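Local coordinates for protein tryptophan decarboxylase 1 (Oryza sativa subsp. japonica, PDB 6KHO) that decarboxylates L-tryptophan to tryptamine and 5-hydroxy-L-tryptophan to serotonin, using pyridoxal 5'-phosphate as cofactor and working as a homodimer, at residues N99-F104 with L484-G489; A410-F415 with A434-R439; W331-L336 with Q402-S407; E463-T468 with E503-T508. All coordinates share one frame; numbering follows the deposited sequence.

Interaction 1 of 4, residues N99-F104 with L484-G489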
loop_
_atom_site.group_PDB
_atom_site.type_symbol
_atom_site.label_atom_id
_atom_site.label_comp_id
_atom_site.label_asym_id
_atom_site.label_seq_id
_atom_site.Cartn_x
_atom_site.Cartn_y
_atom_site.Cartn_z
ATOM N N ASN A 99 20.594 -18.159 4.278
ATOM C CA ASN A 99 20.545 -19.194 3.256
ATOM C C ASN A 99 19.345 -19.049 2.325
ATOM O O ASN A 99 19.043 -19.975 1.567
ATOM C CB ASN A 99 20.548 -20.580 3.925
ATOM C CG ASN A 99 21.816 -20.837 4.719
ATOM O OD1 ASN A 99 22.901 -20.390 4.323
ATOM N ND2 ASN A 99 21.689 -21.536 5.858
ATOM N N PHE A 100 18.637 -17.923 2.390
ATOM C CA PHE A 100 17.590 -17.609 1.425
ATOM C C PHE A 100 18.257 -17.053 0.170
ATOM O O PHE A 100 18.906 -16.004 0.229
ATOM C CB PHE A 100 16.613 -16.600 2.038
ATOM C CG PHE A 100 15.453 -16.247 1.160
ATOM C CD1 PHE A 100 15.585 -15.294 0.158
ATOM C CD2 PHE A 100 14.217 -16.839 1.357
ATOM C CE1 PHE A 100 14.504 -14.949 -0.649
ATOM C CE2 PHE A 100 13.131 -16.496 0.570
ATOM C CZ PHE A 100 13.281 -15.553 -0.452
ATOM N N PHE A 101 18.129 -17.767 -0.955
ATOM C CA PHE A 101 18.809 -17.403 -2.200
ATOM C C PHE A 101 17.847 -17.142 -3.355
ATOM O O PHE A 101 18.289 -17.089 -4.507
ATOM C CB PHE A 101 19.799 -18.501 -2.625
ATOM C CG PHE A 101 20.808 -18.874 -1.570
ATOM C CD1 PHE A 101 21.772 -17.969 -1.151
ATOM C CD2 PHE A 101 20.809 -20.141 -1.017
ATOM C CE1 PHE A 101 22.705 -18.317 -0.186
ATOM C CE2 PHE A 101 21.749 -20.495 -0.053
ATOM C CZ PHE A 101 22.698 -19.584 0.355
ATOM N N ALA A 102 16.554 -16.991 -3.087
ATOM C CA ALA A 102 15.526 -16.926 -4.113
ATOM C C ALA A 102 15.119 -15.482 -4.434
ATOM O O ALA A 102 15.376 -14.547 -3.667
ATOM C CB ALA A 102 14.304 -17.732 -3.669
ATOM N N PHE A 103 14.475 -15.318 -5.594
ATOM C CA PHE A 103 13.860 -14.052 -6.030
ATOM C C PHE A 103 14.910 -12.943 -5.941
ATOM O O PHE A 103 15.989 -13.083 -6.535
ATOM C CB PHE A 103 12.591 -13.851 -5.211
ATOM C CG PHE A 103 11.714 -15.078 -5.168
ATOM C CD1 PHE A 103 11.212 -15.620 -6.342
ATOM C CD2 PHE A 103 11.421 -15.708 -3.969
ATOM C CE1 PHE A 103 10.425 -16.763 -6.320
ATOM C CE2 PHE A 103 10.629 -16.852 -3.938
ATOM C CZ PHE A 103 10.131 -17.376 -5.114
ATOM N N PHE A 104 14.640 -11.834 -5.255
ATOM C CA PHE A 104 15.688 -10.935 -4.796
ATOM C C PHE A 104 15.542 -10.766 -3.287
ATOM O O PHE A 104 14.428 -10.813 -2.770
ATOM C CB PHE A 104 15.625 -9.561 -5.478
ATOM C CG PHE A 104 15.850 -9.610 -6.965
ATOM C CD1 PHE A 104 17.068 -10.036 -7.489
ATOM C CD2 PHE A 104 14.842 -9.236 -7.837
ATOM C CE1 PHE A 104 17.270 -10.070 -8.858
ATOM C CE2 PHE A 104 15.042 -9.277 -9.218
ATOM C CZ PHE A 104 16.253 -9.704 -9.720
ATOM N N LEU A 484 18.844 -22.325 -12.701
ATOM C CA LEU A 484 18.767 -22.012 -11.283
ATOM C C LEU A 484 19.252 -20.584 -11.058
ATOM O O LEU A 484 20.330 -20.204 -11.533
ATOM C CB LEU A 484 19.609 -22.993 -10.461
ATOM C CG LEU A 484 19.186 -24.467 -10.479
ATOM C CD1 LEU A 484 19.871 -25.257 -9.367
ATOM C CD2 LEU A 484 17.675 -24.600 -10.367
ATOM N N ARG A 485 18.457 -19.798 -10.334
ATOM C CA ARG A 485 18.888 -18.482 -9.879
ATOM C C ARG A 485 19.567 -18.582 -8.516
ATOM O O ARG A 485 19.110 -19.313 -7.630
ATOM C CB ARG A 485 17.697 -17.525 -9.793
ATOM C CG ARG A 485 17.028 -17.229 -11.122
ATOM C CD ARG A 485 15.740 -16.439 -10.921
ATOM N NE ARG A 485 15.975 -15.002 -10.774
ATOM C CZ ARG A 485 16.113 -14.380 -9.603
ATOM N NH1 ARG A 485 16.064 -15.065 -8.459
ATOM N NH2 ARG A 485 16.313 -13.066 -9.571
ATOM N N PHE A 486 20.660 -17.836 -8.355
ATOM C CA PHE A 486 21.350 -17.667 -7.076
ATOM C C PHE A 486 21.443 -16.164 -6.798
ATOM O O PHE A 486 22.333 -15.482 -7.318
ATOM C CB PHE A 486 22.734 -18.321 -7.096
ATOM C CG PHE A 486 23.309 -18.562 -5.725
ATOM C CD1 PHE A 486 22.903 -19.653 -4.968
ATOM C CD2 PHE A 486 24.251 -17.692 -5.191
ATOM C CE1 PHE A 486 23.432 -19.878 -3.707
ATOM C CE2 PHE A 486 24.783 -17.904 -3.926
ATOM C CZ PHE A 486 24.374 -18.998 -3.181
ATOM N N ALA A 487 20.519 -15.651 -5.982
ATOM C CA ALA A 487 20.400 -14.220 -5.714
ATOM C C ALA A 487 21.028 -13.923 -4.357
ATOM O O ALA A 487 20.451 -14.249 -3.312
ATOM C CB ALA A 487 18.937 -13.786 -5.764
ATOM N N VAL A 488 22.203 -13.307 -4.387
ATOM C CA VAL A 488 23.001 -13.017 -3.203
ATOM C C VAL A 488 22.488 -11.739 -2.549
ATOM O O VAL A 488 22.034 -10.821 -3.240
ATOM C CB VAL A 488 24.485 -12.885 -3.607
ATOM C CG1 VAL A 488 25.286 -12.134 -2.560
ATOM C CG2 VAL A 488 25.102 -14.262 -3.890
ATOM N N GLY A 489 22.540 -11.678 -1.211
ATOM C CA GLY A 489 22.386 -10.404 -0.533
ATOM C C GLY A 489 21.455 -10.330 0.664
ATOM O O GLY A 489 21.282 -9.246 1.236
HETATM O O HOH W 1 20.505 -13.988 -0.570
HETATM O O HOH W 2 16.963 -18.958 -6.427
HETATM O O HOH W 3 17.614 -13.711 -2.515
HETATM O O HOH W 4 14.690 -17.549 -7.602
#
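F101 and F486 meet ring to ring with different first torsions: CG of F101 is anti to its carbonyl carbon (chi1 -55°), CG of F486 anti to its backbone N (chi1 -162°), and the side chains end side by side, pointing the same way. The result is an offset stack, centroids 4.4 Å apart and planes at 24°, with F486 CE1 over the centre of the F101 ring. Alongside, the backbones join through A487 N to F101 O (3.0 Å). The R485 chain bends at chi3, and its guanidinium lies with its end against F103 O. NH1 lies in the carbonyl plane of F103, on a lone pair of F103 O at 2.8 Å, while NH2 reaches that oxygen from above the plane at 3.1 Å. NH2 also hangs over the face of F104, 3.2 Å from F104 CE1, in a cation-pi contact with the guanidinium nearly upright on the ring; F104 itself touches the cofactor and binds serotonin. NH2 and NE are also bonded to T273 O and S274 O. Beyond the pair, strand 481-487 runs between strands 435-440 and 474-478, A501 of helix 495-513 touches both stacked rings, and F103 meets F127 of the second subunit edge-to-face.

Interaction 2 of 4, residues A410-F415 with A434-R439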
loop_
_atom_site.group_PDB
_atom_site.type_symbol
_atom_site.label_atom_id
_atom_site.label_comp_id
_atom_site.label_asym_id
_atom_site.label_seq_id
_atom_site.Cartn_x
_atom_site.Cartn_y
_atom_site.Cartn_z
ATOM N N ALA A 410 30.480 -8.417 -4.798
ATOM C CA ALA A 410 31.726 -9.166 -4.682
ATOM C C ALA A 410 31.474 -10.595 -4.207
ATOM O O ALA A 410 32.127 -11.528 -4.683
ATOM C CB ALA A 410 32.690 -8.431 -3.751
ATOM N N MET A 411 30.526 -10.792 -3.282
ATOM C CA MET A 411 30.110 -12.151 -2.931
ATOM C C MET A 411 29.539 -12.880 -4.142
ATOM O O MET A 411 29.839 -14.058 -4.362
ATOM C CB MET A 411 29.076 -12.140 -1.799
ATOM C CG MET A 411 29.609 -11.718 -0.427
ATOM S SD MET A 411 28.551 -12.283 0.939
ATOM C CE MET A 411 27.033 -11.383 0.625
ATOM N N ALA A 412 28.697 -12.203 -4.931
ATOM C CA ALA A 412 28.165 -12.820 -6.146
ATOM C C ALA A 412 29.282 -13.186 -7.119
ATOM O O ALA A 412 29.204 -14.216 -7.800
ATOM C CB ALA A 412 27.160 -11.887 -6.824
ATOM N N LYS A 413 30.322 -12.356 -7.204
ATOM C CA LYS A 413 31.435 -12.672 -8.092
ATOM C C LYS A 413 32.202 -13.891 -7.597
ATOM O O LYS A 413 32.669 -14.697 -8.409
ATOM C CB LYS A 413 32.368 -11.469 -8.232
ATOM C CG LYS A 413 33.139 -11.451 -9.544
ATOM C CD LYS A 413 34.310 -10.481 -9.509
ATOM C CE LYS A 413 35.223 -10.680 -10.721
ATOM N NZ LYS A 413 35.775 -12.067 -10.785
ATOM N N VAL A 414 32.333 -14.047 -6.276
ATOM C CA VAL A 414 32.922 -15.260 -5.717
ATOM C C VAL A 414 32.141 -16.487 -6.179
ATOM O O VAL A 414 32.721 -17.469 -6.658
ATOM C CB VAL A 414 32.985 -15.166 -4.180
ATOM C CG1 VAL A 414 33.144 -16.539 -3.556
ATOM C CG2 VAL A 414 34.134 -14.257 -3.743
ATOM N N PHE A 415 30.809 -16.436 -6.073
ATOM C CA PHE A 415 29.992 -17.584 -6.458
ATOM C C PHE A 415 30.069 -17.853 -7.960
ATOM O O PHE A 415 30.089 -19.017 -8.385
ATOM C CB PHE A 415 28.540 -17.361 -6.042
ATOM C CG PHE A 415 27.632 -18.521 -6.348
ATOM C CD1 PHE A 415 27.471 -19.544 -5.435
ATOM C CD2 PHE A 415 26.919 -18.573 -7.536
ATOM C CE1 PHE A 415 26.626 -20.601 -5.698
ATOM C CE2 PHE A 415 26.071 -19.634 -7.813
ATOM C CZ PHE A 415 25.926 -20.649 -6.894
ATOM N N ALA A 434 24.051 -8.723 -8.430
ATOM C CA ALA A 434 24.324 -9.719 -7.397
ATOM C C ALA A 434 23.550 -11.013 -7.621
ATOM O O ALA A 434 23.404 -11.814 -6.689
ATOM C CB ALA A 434 24.031 -9.153 -6.004
ATOM N N LEU A 435 23.054 -11.237 -8.835
ATOM C CA LEU A 435 22.347 -12.457 -9.192
ATOM C C LEU A 435 23.184 -13.240 -10.197
ATOM O O LEU A 435 23.652 -12.679 -11.197
ATOM C CB LEU A 435 20.966 -12.147 -9.777
ATOM C CG LEU A 435 20.218 -13.276 -10.502
ATOM C CD1 LEU A 435 19.539 -14.222 -9.506
ATOM C CD2 LEU A 435 19.208 -12.704 -11.484
ATOM N N VAL A 436 23.367 -14.531 -9.929
ATOM C CA VAL A 436 24.081 -15.437 -10.825
ATOM C C VAL A 436 23.090 -16.473 -11.335
ATOM O O VAL A 436 22.396 -17.118 -10.540
ATOM C CB VAL A 436 25.264 -16.120 -10.118
ATOM C CG1 VAL A 436 25.875 -17.182 -11.024
ATOM C CG2 VAL A 436 26.303 -15.102 -9.706
ATOM N N CYS A 437 23.022 -16.637 -12.652
ATOM C CA CYS A 437 22.202 -17.677 -13.258
ATOM C C CYS A 437 23.124 -18.800 -13.728
ATOM O O CYS A 437 24.091 -18.548 -14.452
ATOM C CB CYS A 437 21.378 -17.127 -14.427
ATOM S SG CYS A 437 20.022 -15.978 -13.985
ATOM N N PHE A 438 22.825 -20.028 -13.311
ATOM C CA PHE A 438 23.708 -21.155 -13.574
ATOM C C PHE A 438 22.868 -22.413 -13.725
ATOM O O PHE A 438 21.699 -22.451 -13.329
ATOM C CB PHE A 438 24.753 -21.333 -12.460
ATOM C CG PHE A 438 24.201 -21.934 -11.193
ATOM C CD1 PHE A 438 23.344 -21.208 -10.374
ATOM C CD2 PHE A 438 24.533 -23.226 -10.821
ATOM C CE1 PHE A 438 22.831 -21.762 -9.211
ATOM C CE2 PHE A 438 24.024 -23.784 -9.653
ATOM C CZ PHE A 438 23.172 -23.054 -8.850
ATOM N N ARG A 439 23.470 -23.445 -14.319
ATOM C CA ARG A 439 22.776 -24.720 -14.422
ATOM C C ARG A 439 23.778 -25.844 -14.640
ATOM O O ARG A 439 24.942 -25.617 -14.984
ATOM C CB ARG A 439 21.728 -24.706 -15.542
ATOM C CG ARG A 439 22.278 -24.633 -16.953
ATOM C CD ARG A 439 21.172 -24.980 -17.937
ATOM N NE ARG A 439 21.669 -25.755 -19.069
ATOM C CZ ARG A 439 21.018 -26.774 -19.619
ATOM N NH1 ARG A 439 19.836 -27.152 -19.140
ATOM N NH2 ARG A 439 21.550 -27.416 -20.651
#
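A412 and A434 are the nearest CA pair, 5.1 Å apart, where helix 386-420 passes the residue just before strand 435-440. The short helix and strand segments run almost parallel, their axes 16° apart and 8.4 Å from each other at the nearest point. No hydrogen bond links them; the helix keeps its own i to i+4 bonds, as from F415 N to M411 O, and the contact is apolar. At the tight end A412 CB rests on A434 CA at 3.6 Å, a closeness that two small residues permit. Two residues on, inside the strand, V436 spreads its two methyl groups: CG2 faces the backbone oxygen A412 O at 3.6 Å, and CG1 lies in the plane of the F415 ring at its edge, 3.9 Å from F415 CD2. F415, with CG anti to the backbone N (chi1 -178°), carries that edge on to F438, forming a T-shaped pair with centroids 5.4 Å apart and planes at 78°. F415 CZ stands 4.0 Å from F438 CE1, over the face of the F438 ring but displaced toward its rim. I505 of helix 495-513 touches both aromatic rings, and F486 stacks on F415. A long helix laid over an antiparallel sheet is consistent with the small C-terminal domain of fold type I PLP enzymes, the group to which group II decarboxylases belong.

Interaction 3 of 4, residues W331-L336 with Q402-S407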
loop_
_atom_site.group_PDB
_atom_site.type_symbol
_atom_site.label_atom_id
_atom_site.label_comp_id
_atom_site.label_asym_id
_atom_site.label_seq_id
_atom_site.Cartn_x
_atom_site.Cartn_y
_atom_site.Cartn_z
ATOM N N TRP A 331 16.964 -3.732 -2.539
ATOM C CA TRP A 331 18.405 -3.757 -2.310
ATOM C C TRP A 331 18.924 -2.510 -1.587
ATOM O O TRP A 331 20.108 -2.182 -1.706
ATOM C CB TRP A 331 19.113 -3.931 -3.663
ATOM C CG TRP A 331 20.493 -4.535 -3.619
ATOM C CD1 TRP A 331 21.156 -5.035 -2.525
ATOM C CD2 TRP A 331 21.381 -4.695 -4.732
ATOM N NE1 TRP A 331 22.404 -5.501 -2.901
ATOM C CE2 TRP A 331 22.564 -5.295 -4.248
ATOM C CE3 TRP A 331 21.285 -4.391 -6.103
ATOM C CZ2 TRP A 331 23.643 -5.595 -5.085
ATOM C CZ3 TRP A 331 22.351 -4.684 -6.925
ATOM C CH2 TRP A 331 23.515 -5.281 -6.417
ATOM N N LEU A 332 18.090 -1.798 -0.833
ATOM C CA LEU A 332 18.616 -0.626 -0.127
ATOM C C LEU A 332 18.227 -0.633 1.355
ATOM O O LEU A 332 17.962 0.418 1.956
ATOM C CB LEU A 332 18.178 0.667 -0.812
ATOM C CG LEU A 332 19.139 1.847 -0.641
ATOM C CD1 LEU A 332 20.459 1.557 -1.347
ATOM C CD2 LEU A 332 18.520 3.154 -1.142
ATOM N N MET A 333 18.183 -1.824 1.961
ATOM C CA MET A 333 18.122 -2.005 3.423
ATOM C C MET A 333 16.927 -1.317 4.074
ATOM O O MET A 333 16.993 -0.926 5.242
ATOM C CB MET A 333 19.411 -1.521 4.089
ATOM C CG MET A 333 20.570 -2.494 3.905
ATOM S SD MET A 333 22.115 -1.821 4.523
ATOM C CE MET A 333 22.448 -0.624 3.279
ATOM N N THR A 334 15.829 -1.174 3.342
ATOM C CA THR A 334 14.611 -0.552 3.846
ATOM C C THR A 334 13.493 -1.586 3.789
ATOM O O THR A 334 13.163 -2.072 2.706
ATOM C CB THR A 334 14.251 0.675 3.004
ATOM O OG1 THR A 334 15.341 1.617 3.003
ATOM C CG2 THR A 334 13.017 1.349 3.547
ATOM N N CYS A 335 12.913 -1.934 4.938
ATOM C CA CYS A 335 11.910 -2.996 4.947
ATOM C C CYS A 335 10.687 -2.606 4.107
ATOM O O CYS A 335 10.380 -1.422 3.917
ATOM C CB CYS A 335 11.478 -3.316 6.390
ATOM S SG CYS A 335 10.782 -1.897 7.338
ATOM N N LEU A 336 9.978 -3.624 3.606
ATOM C CA LEU A 336 8.763 -3.380 2.830
ATOM C C LEU A 336 7.745 -2.590 3.657
ATOM O O LEU A 336 7.709 -2.698 4.886
ATOM C CB LEU A 336 8.151 -4.713 2.378
ATOM C CG LEU A 336 8.748 -5.423 1.150
ATOM C CD1 LEU A 336 10.051 -6.158 1.466
ATOM C CD2 LEU A 336 7.723 -6.387 0.559
ATOM N N GLN A 402 26.979 2.485 -0.353
ATOM C CA GLN A 402 27.754 2.028 -1.504
ATOM C C GLN A 402 28.514 0.740 -1.192
ATOM O O GLN A 402 28.554 -0.184 -2.017
ATOM C CB GLN A 402 28.723 3.121 -1.956
ATOM C CG GLN A 402 28.043 4.342 -2.569
ATOM C CD GLN A 402 29.040 5.433 -2.904
ATOM O OE1 GLN A 402 29.948 5.708 -2.117
ATOM N NE2 GLN A 402 28.885 6.054 -4.074
ATOM N N GLU A 403 29.140 0.659 -0.015
ATOM C CA GLU A 403 29.895 -0.553 0.303
ATOM C C GLU A 403 28.971 -1.751 0.494
ATOM O O GLU A 403 29.376 -2.887 0.231
ATOM C CB GLU A 403 30.777 -0.325 1.534
ATOM C CG GLU A 403 31.773 -1.459 1.873
ATOM C CD GLU A 403 32.369 -2.181 0.647
ATOM O OE1 GLU A 403 32.893 -1.514 -0.282
ATOM O OE2 GLU A 403 32.326 -3.432 0.622
ATOM N N HIS A 404 27.723 -1.520 0.918
ATOM C CA HIS A 404 26.735 -2.595 0.986
ATOM C C HIS A 404 26.426 -3.157 -0.405
ATOM O O HIS A 404 26.393 -4.378 -0.593
ATOM C CB HIS A 404 25.469 -2.085 1.698
ATOM C CG HIS A 404 24.178 -2.640 1.162
ATOM N ND1 HIS A 404 23.750 -3.925 1.427
ATOM C CD2 HIS A 404 23.202 -2.068 0.413
ATOM C CE1 HIS A 404 22.581 -4.128 0.847
ATOM N NE2 HIS A 404 22.226 -3.017 0.222
ATOM N N ILE A 405 26.220 -2.288 -1.399
ATOM C CA ILE A 405 26.057 -2.766 -2.778
ATOM C C ILE A 405 27.286 -3.559 -3.215
ATOM O O ILE A 405 27.174 -4.678 -3.732
ATOM C CB ILE A 405 25.796 -1.591 -3.742
ATOM C CG1 ILE A 405 24.497 -0.850 -3.407
ATOM C CG2 ILE A 405 25.817 -2.076 -5.210
ATOM C CD1 ILE A 405 23.249 -1.693 -3.531
ATOM N N ARG A 406 28.477 -2.984 -3.019
ATOM C CA ARG A 406 29.700 -3.560 -3.579
ATOM C C ARG A 406 30.056 -4.893 -2.929
ATOM O O ARG A 406 30.561 -5.801 -3.600
ATOM C CB ARG A 406 30.852 -2.566 -3.432
ATOM C CG ARG A 406 30.648 -1.316 -4.270
ATOM C CD ARG A 406 31.627 -0.200 -3.932
ATOM N NE ARG A 406 31.587 0.848 -4.949
ATOM C CZ ARG A 406 31.955 2.111 -4.743
ATOM N NH1 ARG A 406 32.398 2.496 -3.553
ATOM N NH2 ARG A 406 31.877 2.992 -5.730
ATOM N N SER A 407 29.822 -5.027 -1.622
ATOM C CA SER A 407 30.131 -6.287 -0.961
ATOM C C SER A 407 29.174 -7.392 -1.394
ATOM O O SER A 407 29.583 -8.556 -1.484
ATOM C CB SER A 407 30.123 -6.108 0.561
ATOM O OG SER A 407 28.864 -5.647 1.020
#
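H404 is gripped by two residues of the loop that follows helix 328-331, and the packing there is close. Its NE2 donates to W331 O at 3.0 Å; the oxygen lies near the imidazole plane, whereas the donor stands well above the carbonyl plane. M333 reaches tip to tip toward H404 and covers one face of the ring: its chain bends at chi3 (-73°), bringing CE to 3.3 Å from H404 CD2, with SD also over that face. I405 adds a CH-pi contact, its CD1 centred 3.7 Å above the five-membered ring of W331 and 10° off the ring normal. Looser is the contact of L332, whose CA comes no nearer than 4.3 Å to H404 NE2. The outer side of the helix is more open, at E403 above all; R406 there pairs with E310, and S407 OG returns to E403 O. A bound calcium ion lies about 4 Å from the H404 side chain. W331 follows K330, the lysine to which the cofactor attaches, though not attached in this structure; its NE1 donates a hydrogen bond to D408 OD2, one turn further along helix 386-420, and its indole stacks on Y301 of the PLP pocket, while M333 packs on P24 of the second subunit.

Interaction 4 of 4, residues E463-T468 with E503-T508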
loop_
_atom_site.group_PDB
_atom_site.type_symbol
_atom_site.label_atom_id
_atom_site.label_comp_id
_atom_site.label_asym_id
_atom_site.label_seq_id
_atom_site.Cartn_x
_atom_site.Cartn_y
_atom_site.Cartn_z
ATOM N N GLU A 463 15.207 -29.118 -6.028
ATOM C CA GLU A 463 14.309 -29.672 -5.022
ATOM C C GLU A 463 15.089 -30.372 -3.917
ATOM O O GLU A 463 14.618 -30.435 -2.777
ATOM C CB GLU A 463 13.298 -30.614 -5.687
ATOM C CG GLU A 463 12.491 -29.933 -6.805
ATOM C CD GLU A 463 11.580 -30.883 -7.584
ATOM O OE1 GLU A 463 10.422 -30.498 -7.867
ATOM O OE2 GLU A 463 12.020 -32.001 -7.930
ATOM N N ARG A 464 16.294 -30.857 -4.233
ATOM C CA ARG A 464 17.160 -31.491 -3.245
ATOM C C ARG A 464 17.837 -30.467 -2.346
ATOM O O ARG A 464 17.997 -30.704 -1.146
ATOM C CB ARG A 464 18.209 -32.349 -3.951
ATOM C CG ARG A 464 17.729 -33.756 -4.244
ATOM C CD ARG A 464 18.817 -34.615 -4.858
ATOM N NE ARG A 464 18.317 -35.958 -5.134
ATOM C CZ ARG A 464 19.081 -37.043 -5.197
ATOM N NH1 ARG A 464 20.392 -36.952 -5.006
ATOM N NH2 ARG A 464 18.529 -38.221 -5.450
ATOM N N LEU A 465 18.270 -29.336 -2.900
ATOM C CA LEU A 465 18.830 -28.297 -2.047
ATOM C C LEU A 465 17.777 -27.764 -1.081
ATOM O O LEU A 465 18.073 -27.516 0.092
ATOM C CB LEU A 465 19.419 -27.177 -2.903
ATOM C CG LEU A 465 20.582 -27.605 -3.805
ATOM C CD1 LEU A 465 20.768 -26.640 -4.962
ATOM C CD2 LEU A 465 21.882 -27.740 -3.019
ATOM N N ASN A 466 16.524 -27.648 -1.539
ATOM C CA ASN A 466 15.471 -27.079 -0.697
ATOM C C ASN A 466 15.062 -28.020 0.439
ATOM O O ASN A 466 14.758 -27.554 1.544
ATOM C CB ASN A 466 14.258 -26.708 -1.544
ATOM C CG ASN A 466 14.542 -25.541 -2.497
ATOM O OD1 ASN A 466 15.551 -24.839 -2.363
ATOM N ND2 ASN A 466 13.660 -25.346 -3.465
ATOM N N LYS A 467 15.024 -29.339 0.194
ATOM C CA LYS A 467 14.655 -30.270 1.266
ATOM C C LYS A 467 15.691 -30.281 2.381
ATOM O O LYS A 467 15.362 -30.623 3.523
ATOM C CB LYS A 467 14.478 -31.690 0.715
ATOM C CG LYS A 467 15.730 -32.225 0.035
ATOM C CD LYS A 467 15.727 -33.739 -0.182
ATOM C CE LYS A 467 17.148 -34.245 -0.432
ATOM N NZ LYS A 467 18.070 -33.867 0.680
ATOM N N THR A 468 16.926 -29.893 2.063
ATOM C CA THR A 468 18.000 -29.807 3.048
ATOM C C THR A 468 17.671 -28.831 4.181
ATOM O O THR A 468 18.053 -29.054 5.338
ATOM C CB THR A 468 19.279 -29.391 2.321
ATOM O OG1 THR A 468 19.862 -30.545 1.698
ATOM C CG2 THR A 468 20.269 -28.794 3.240
ATOM N N GLU A 503 29.530 -25.573 -1.881
ATOM C CA GLU A 503 29.879 -26.937 -1.491
ATOM C C GLU A 503 28.650 -27.834 -1.459
ATOM O O GLU A 503 28.710 -28.994 -1.878
ATOM C CB GLU A 503 30.574 -26.936 -0.130
ATOM C CG GLU A 503 31.856 -26.124 -0.094
ATOM C CD GLU A 503 32.872 -26.596 -1.114
ATOM O OE1 GLU A 503 32.994 -27.824 -1.307
ATOM O OE2 GLU A 503 33.550 -25.742 -1.723
ATOM N N LEU A 504 27.521 -27.310 -0.981
ATOM C CA LEU A 504 26.318 -28.130 -0.900
ATOM C C LEU A 504 25.770 -28.440 -2.289
ATOM O O LEU A 504 25.264 -29.545 -2.531
ATOM C CB LEU A 504 25.265 -27.435 -0.033
ATOM C CG LEU A 504 23.902 -28.128 0.012
ATOM C CD1 LEU A 504 24.057 -29.515 0.613
ATOM C CD2 LEU A 504 22.860 -27.317 0.773
ATOM N N ILE A 505 25.871 -27.481 -3.217
ATOM C CA ILE A 505 25.491 -27.735 -4.607
ATOM C C ILE A 505 26.402 -28.793 -5.219
ATOM O O ILE A 505 25.931 -29.769 -5.817
ATOM C CB ILE A 505 25.531 -26.431 -5.429
ATOM C CG1 ILE A 505 24.438 -25.451 -4.975
ATOM C CG2 ILE A 505 25.391 -26.732 -6.922
ATOM C CD1 ILE A 505 24.773 -23.994 -5.253
ATOM N N LYS A 506 27.720 -28.598 -5.101
ATOM C CA LYS A 506 28.677 -29.582 -5.600
ATOM C C LYS A 506 28.392 -30.964 -5.025
ATOM O O LYS A 506 28.294 -31.953 -5.762
ATOM C CB LYS A 506 30.105 -29.150 -5.260
ATOM C CG LYS A 506 30.651 -28.076 -6.173
ATOM C CD LYS A 506 32.165 -28.014 -6.124
ATOM C CE LYS A 506 32.668 -28.011 -4.697
ATOM N NZ LYS A 506 34.119 -27.662 -4.630
ATOM N N LYS A 507 28.222 -31.038 -3.703
ATOM C CA LYS A 507 28.020 -32.321 -3.039
ATOM C C LYS A 507 26.734 -32.986 -3.507
ATOM O O LYS A 507 26.722 -34.178 -3.834
ATOM C CB LYS A 507 28.015 -32.112 -1.522
ATOM C CG LYS A 507 27.537 -33.280 -0.698
ATOM C CD LYS A 507 27.762 -32.997 0.785
ATOM C CE LYS A 507 27.325 -34.165 1.653
ATOM N NZ LYS A 507 28.145 -34.252 2.900
ATOM N N THR A 508 25.637 -32.226 -3.551
ATOM C CA THR A 508 24.362 -32.780 -3.996
ATOM C C THR A 508 24.425 -33.239 -5.449
ATOM O O THR A 508 23.768 -34.216 -5.822
ATOM C CB THR A 508 23.252 -31.739 -3.804
ATOM O OG1 THR A 508 23.253 -31.284 -2.445
ATOM C CG2 THR A 508 21.878 -32.318 -4.138
#
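L504, I505 and T508 of helix 495-513 pack on R464, L465 and T468 of helix 451-468, a steeply crossed helix pair of the C-terminal domain with segment axes 10.4 Å apart at an angle of 122°. Going along 503-508, L504 comes first. Its CG is anti to the backbone N (chi1 174°) and lies 3.7 Å from L465 CD2 as the two leucines slide past each other in opposite directions, while L504 CD2 meets T468 CG2 tip to tip at 3.9 Å. I505 follows, offering CG1 to L465 CD1 at 3.9 Å, so that L465 wedges its two methyl branches among the residues of the partner helix. T508, a turn beyond L504, closes the row. Its CG2 touches the aliphatic part of R464, whose NE is paired with E460, and lies 3.7 Å from R464 CB. On its other branch, T508 OG1 donates back to L504 O at 2.7 Å, approaching that oxygen from the opposite face of its plane to T508 N.

Interactions 2 and 4 lie in the C-terminal domain; interaction 1 joins its sheet to the cofactor pocket, and interaction 3 lies near that pocket too. Interactions 1 and 2, centres 9 Å apart, share the antiparallel sheet: L484 and F486 pair with F438 and V436 of the neighbouring strand. Interactions 2 and 3, centres 17 Å apart, both use helix 386-420, and W331 meets A434. Along the chain, 331-336 with 402-407 comes before 410-415 with 434-439, both within the span from 99-104 to 484-489. Interaction 4 interlocks with interaction 1, 463-468 falling before 484-489 and 503-508 after it, and lies farther out.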